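Local coordinates for nitrate regulatory protein (Klebsiella oxytoca, PDB 4AKK) that senses nitrate and nitrite and, in response, binds the leader RNA of the nasF operon to prevent transcription termination and switch on nitrate assimilation genes, at residues D225-D228 with G229-P232; Q351-S354 with G355-A358. All coordinates share one frame; numbering follows the deposited sequence.

Interaction 1 (D225-D228 with G229-P232); sequences DRID and GQQP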
ATOM      1  N   ASP A 225     -19.185   7.506   6.160  1.00 33.86           N
ATOM      2  CA  ASP A 225     -17.885   7.251   5.541  1.00 39.72           C
ATOM      3  C   ASP A 225     -16.785   8.045   6.256  1.00 35.33           C
ATOM      4  O   ASP A 225     -15.658   7.582   6.384  1.00 35.53           O
ATOM      5  CB  ASP A 225     -17.892   7.609   4.044  1.00 36.34           C
ATOM      6  CG  ASP A 225     -18.825   6.720   3.207  1.00 44.21           C
ATOM      7  OD1 ASP A 225     -19.122   5.563   3.600  1.00 37.98           O
ATOM      8  OD2 ASP A 225     -19.259   7.209   2.132  1.00 45.12           O
ATOM      9  N   ARG A 226     -17.117   9.246   6.707  1.00 32.97           N
ATOM     10  CA  ARG A 226     -16.163  10.079   7.437  1.00 33.91           C
ATOM     11  C   ARG A 226     -15.876   9.461   8.790  1.00 31.25           C
ATOM     12  O   ARG A 226     -14.743   9.488   9.271  1.00 32.60           O
ATOM     13  CB  ARG A 226     -16.700  11.501   7.618  1.00 32.86           C
ATOM     14  CG  ARG A 226     -16.953  12.253   6.319  1.00 34.11           C
ATOM     15  CD  ARG A 226     -15.853  11.972   5.328  1.00 37.06           C
ATOM     16  NE  ARG A 226     -15.967  12.726   4.083  1.00 37.30           N
ATOM     17  CZ  ARG A 226     -16.731  12.373   3.052  1.00 43.44           C
ATOM     18  NH1 ARG A 226     -17.505  11.293   3.119  1.00 35.83           N
ATOM     19  NH2 ARG A 226     -16.739  13.121   1.960  1.00 45.19           N
ATOM     20  N   ILE A 227     -16.897   8.869   9.393  1.00 31.41           N
ATOM     21  CA  ILE A 227     -16.721   8.255  10.711  1.00 36.32           C
ATOM     22  C   ILE A 227     -15.900   6.959  10.644  1.00 35.94           C
ATOM     23  O   ILE A 227     -14.958   6.776  11.406  1.00 31.65           O
ATOM     24  CB  ILE A 227     -18.071   8.005  11.418  1.00 31.08           C
ATOM     25  CG1 ILE A 227     -18.746   9.346  11.726  1.00 34.29           C
ATOM     26  CG2 ILE A 227     -17.861   7.170  12.696  1.00 28.95           C
ATOM     27  CD1 ILE A 227     -20.279   9.275  11.825  1.00 31.57           C
ATOM     28  N   ASP A 228     -16.253   6.068   9.727  1.00 36.23           N
ATOM     29  CA  ASP A 228     -15.491   4.831   9.545  1.00 34.51           C
ATOM     30  C   ASP A 228     -14.056   5.108   9.110  1.00 31.28           C
ATOM     31  O   ASP A 228     -13.147   4.393   9.490  1.00 38.14           O
ATOM     32  CB  ASP A 228     -16.170   3.936   8.510  1.00 37.69           C
ATOM     33  CG  ASP A 228     -17.513   3.415   8.983  1.00 44.94           C
ATOM     34  OD1 ASP A 228     -17.743   3.379  10.216  1.00 53.08           O
ATOM     35  OD2 ASP A 228     -18.328   3.034   8.113  1.00 48.42           O
ATOM     36  N   GLY A 229     -13.861   6.145   8.303  1.00 32.52           N
ATOM     37  CA  GLY A 229     -12.535   6.483   7.814  1.00 36.69           C
ATOM     38  C   GLY A 229     -11.555   6.845   8.914  1.00 34.39           C
ATOM     39  O   GLY A 229     -10.345   6.641   8.780  1.00 29.91           O
ATOM     40  N   GLN A 230     -12.079   7.398  10.003  1.00 31.51           N
ATOM     41  CA  GLN A 230     -11.262   7.754  11.152  1.00 32.40           C
ATOM     42  C   GLN A 230     -10.549   6.546  11.761  1.00 33.07           C
ATOM     43  O   GLN A 230      -9.403   6.655  12.212  1.00 31.03           O
ATOM     44  CB  GLN A 230     -12.123   8.452  12.208  1.00 31.28           C
ATOM     45  CG  GLN A 230     -12.604   9.826  11.770  1.00 33.71           C
ATOM     46  CD  GLN A 230     -13.771  10.323  12.591  1.00 33.11           C
ATOM     47  OE1 GLN A 230     -13.840  10.084  13.795  1.00 31.19           O
ATOM     48  NE2 GLN A 230     -14.691  11.035  11.946  1.00 27.54           N
ATOM     49  N   GLN A 231     -11.232   5.400  11.773  1.00 32.21           N
ATOM     50  CA  GLN A 231     -10.702   4.193  12.409  1.00 41.47           C
ATOM     51  C   GLN A 231      -9.285   3.822  11.961  1.00 37.36           C
ATOM     52  O   GLN A 231      -8.384   3.730  12.787  1.00 35.80           O
ATOM     53  CB  GLN A 231     -11.641   2.996  12.199  1.00 43.84           C
ATOM     54  CG  GLN A 231     -12.749   2.872  13.229  1.00 51.97           C
ATOM     55  CD  GLN A 231     -12.271   2.333  14.572  1.00 50.46           C
ATOM     56  OE1 GLN A 231     -11.040   1.823  14.614  1.00 59.82           O
ATOM     57  NE2 GLN A 231     -13.004   2.380  15.561  1.00 48.18           N
ATOM     58  N   PRO A 232      -9.090   3.573  10.654  1.00 33.44           N
ATOM     59  CA  PRO A 232      -7.730   3.238  10.206  1.00 33.79           C
ATOM     60  C   PRO A 232      -6.721   4.367  10.463  1.00 32.97           C
ATOM     61  O   PRO A 232      -5.548   4.082  10.674  1.00 34.00           O
ATOM     62  CB  PRO A 232      -7.912   2.981   8.695  1.00 32.85           C
ATOM     63  CG  PRO A 232      -9.240   3.632   8.353  1.00 36.94           C
ATOM     64  CD  PRO A 232     -10.070   3.368   9.579  1.00 35.06           C
TER
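Gly229 N donates to Asp225 O at 3.0 Å, the one i to i+4 backbone bond of normal strength between 225-228 and 229-232. After it the hydrogen bonding tightens to i to i+3: Gln230 N reaches Ile227 O at 3.3 Å and keeps a weak bond to Arg226 O, and Gln231 N donates to Asp228 O at 3.1 Å. The change comes just ahead of Pro232 and is consistent with it. The proline nitrogen has no hydrogen to give, and its ring carbon CD lies 3.2 Å from Asp228 O; helix 217-240 is kinked here.

The side-chain polar contact belongs to Gln230. With CG beside its own backbone N (chi1 -68°) and the chain extended beyond it, the amide folds back along the helix, and NE2 makes a weak bond to Arg226 O at 3.1 Å. Stronger partners hold both ends of that amide: OE1 accepts from Arg289, and NE2 donates to Glu202 of helix 180-212.

Arg226 O thus receives two weak bonds from one residue, backbone and side chain. The buried amide of Gln230 ties the distorted turn to neighbouring helices of the NIT nitrate-sensing region, with its orientation set by an acceptor and a donor outside the turn.

Interaction 2 (Q351-S354 with G355-A358); sequences QQLS and GQLA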
ATOM      1  N   GLN A 351      -3.429   7.860   2.436  1.00 42.19           N
ATOM      2  CA  GLN A 351      -3.521   8.719   1.263  1.00 45.57           C
ATOM      3  C   GLN A 351      -4.532   8.166   0.260  1.00 36.13           C
ATOM      4  O   GLN A 351      -5.262   8.908  -0.364  1.00 42.08           O
ATOM      5  CB  GLN A 351      -2.156   8.825   0.592  1.00 46.84           C
ATOM      6  CG  GLN A 351      -1.225   9.810   1.259  1.00 50.09           C
ATOM      7  CD  GLN A 351      -1.333  11.187   0.644  1.00 53.08           C
ATOM      8  OE1 GLN A 351      -0.840  11.423  -0.459  1.00 48.72           O
ATOM      9  NE2 GLN A 351      -1.979  12.108   1.355  1.00 50.61           N
ATOM     10  N   GLN A 352      -4.552   6.852   0.105  1.00 43.45           N
ATOM     11  CA  GLN A 352      -5.481   6.211  -0.813  1.00 42.42           C
ATOM     12  C   GLN A 352      -6.919   6.464  -0.349  1.00 40.52           C
ATOM     13  O   GLN A 352      -7.777   6.878  -1.128  1.00 36.03           O
ATOM     14  CB  GLN A 352      -5.182   4.712  -0.889  1.00 38.16           C
ATOM     15  CG  GLN A 352      -6.059   3.934  -1.854  1.00 50.81           C
ATOM     16  CD  GLN A 352      -5.665   2.471  -1.951  1.00 55.08           C
ATOM     17  OE1 GLN A 352      -5.059   1.916  -1.032  1.00 56.16           O
ATOM     18  NE2 GLN A 352      -6.010   1.835  -3.070  1.00 55.03           N
ATOM     19  N   LEU A 353      -7.162   6.217   0.934  1.00 39.24           N
ATOM     20  CA  LEU A 353      -8.463   6.425   1.550  1.00 36.71           C
ATOM     21  C   LEU A 353      -8.927   7.875   1.386  1.00 34.33           C
ATOM     22  O   LEU A 353     -10.092   8.142   1.093  1.00 33.82           O
ATOM     23  CB  LEU A 353      -8.381   6.078   3.040  1.00 36.12           C
ATOM     24  CG  LEU A 353      -9.620   6.438   3.866  1.00 42.77           C
ATOM     25  CD1 LEU A 353     -10.860   5.697   3.341  1.00 42.93           C
ATOM     26  CD2 LEU A 353      -9.389   6.164   5.368  1.00 39.55           C
ATOM     27  N   SER A 354      -7.986   8.788   1.585  1.00 34.13           N
ATOM     28  CA  SER A 354      -8.193  10.213   1.455  1.00 38.51           C
ATOM     29  C   SER A 354      -8.677  10.587   0.060  1.00 35.33           C
ATOM     30  O   SER A 354      -9.664  11.301  -0.084  1.00 34.99           O
ATOM     31  CB  SER A 354      -6.883  10.946   1.752  1.00 37.54           C
ATOM     32  OG  SER A 354      -7.074  12.349   1.685  1.00 40.10           O
ATOM     33  N   GLY A 355      -7.971  10.106  -0.959  1.00 39.34           N
ATOM     34  CA  GLY A 355      -8.369  10.327  -2.337  1.00 38.91           C
ATOM     35  C   GLY A 355      -9.742   9.754  -2.644  1.00 39.52           C
ATOM     36  O   GLY A 355     -10.566  10.418  -3.258  1.00 39.59           O
ATOM     37  N   GLN A 356      -9.988   8.518  -2.217  1.00 39.85           N
ATOM     38  CA  GLN A 356     -11.269   7.863  -2.469  1.00 32.00           C
ATOM     39  C   GLN A 356     -12.445   8.666  -1.919  1.00 38.57           C
ATOM     40  O   GLN A 356     -13.473   8.770  -2.584  1.00 37.22           O
ATOM     41  CB  GLN A 356     -11.285   6.456  -1.866  1.00 34.13           C
ATOM     42  CG  GLN A 356     -10.318   5.491  -2.530  1.00 42.43           C
ATOM     43  CD  GLN A 356     -10.180   4.192  -1.763  1.00 47.65           C
ATOM     44  OE1 GLN A 356     -10.404   4.143  -0.551  1.00 45.69           O
ATOM     45  NE2 GLN A 356      -9.808   3.129  -2.467  1.00 46.37           N
ATOM     46  N   LEU A 357     -12.300   9.217  -0.708  1.00 36.25           N
ATOM     47  CA  LEU A 357     -13.389   9.974  -0.079  1.00 38.72           C
ATOM     48  C   LEU A 357     -13.622  11.295  -0.798  1.00 37.12           C
ATOM     49  O   LEU A 357     -14.671  11.917  -0.656  1.00 35.77           O
ATOM     50  CB  LEU A 357     -13.113  10.241   1.409  1.00 36.48           C
ATOM     51  CG  LEU A 357     -13.089   9.016   2.328  1.00 38.09           C
ATOM     52  CD1 LEU A 357     -12.418   9.334   3.667  1.00 39.11           C
ATOM     53  CD2 LEU A 357     -14.493   8.461   2.534  1.00 36.48           C
ATOM     54  N   ALA A 358     -12.626  11.716  -1.567  1.00 38.31           N
ATOM     55  CA  ALA A 358     -12.682  12.982  -2.270  1.00 40.26           C
ATOM     56  C   ALA A 358     -13.203  12.815  -3.699  1.00 40.29           C
ATOM     57  O   ALA A 358     -13.487  13.800  -4.377  1.00 42.22           O
ATOM     58  CB  ALA A 358     -11.306  13.619  -2.287  1.00 39.15           C
TER
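Gln352 and Gln356, one turn apart on helix 341-358, pass each other at a slant with their amide planes 36° apart. Their side chains come closest where Gln352 CG lies 3.9 Å from Gln356 NE2, a van der Waals contact with no hydrogen bond between the amides. Gln352 swings CG anti to its N (chi1 -178°) and runs straight outward, its OE1 accepting from Gln345 of the second subunit. Gln356 starts the other way, with CG beside its own N, and leans back over the preceding turn until CG sits 3.2 Å from Gln352 O and OE1 comes near Leu353 CA.

Leu353 and Leu357 repeat this pairing in apolar form. Their side chains meet at an angle, the CD1 methyl of Leu353 4.0 Å from CD1 of Leu357, while Leu357 CG rests 3.4 Å from Leu353 O. Both leucines also pack on Arg402 and on helix 217-240.

Beneath them the backbone is regular. Gly355 N bonds to Gln351 O and Gln356 N to Gln352 O, each at 3.0 Å and close to straight (167°), and Leu357 N bonds to Leu353 O at 3.0 Å. Ala358 N bonds weakly to Ser354 O and also to Gly355 O.

The turn therefore presents distinct chemical faces: leucines toward the NIT-region helix, and a glutamine whose amide is hydrogen-bonded across the dimer.

Overall arrangement
Interaction 1 comes first along the chain, on helix 217-240 in the NIT region; interaction 2 follows on helix 341-358, in the ANTAR region. Though more than a hundred residues separate them in sequence, their centres are about 11 Å apart and the two helices touch directly. Leu353 CD2 packs 3.6 Å from Gly229 O and also meets the Pro232 ring, while Leu357 CD2 lies 3.8 Å from Asp225 CB. Leu353 thus rests by the kink of interaction 1, and Leu357 a turn earlier. The packing joins a helix of the nitrate receptor region to one of the RNA-binding region, consistent with the coupling of receptor to effector in this protein.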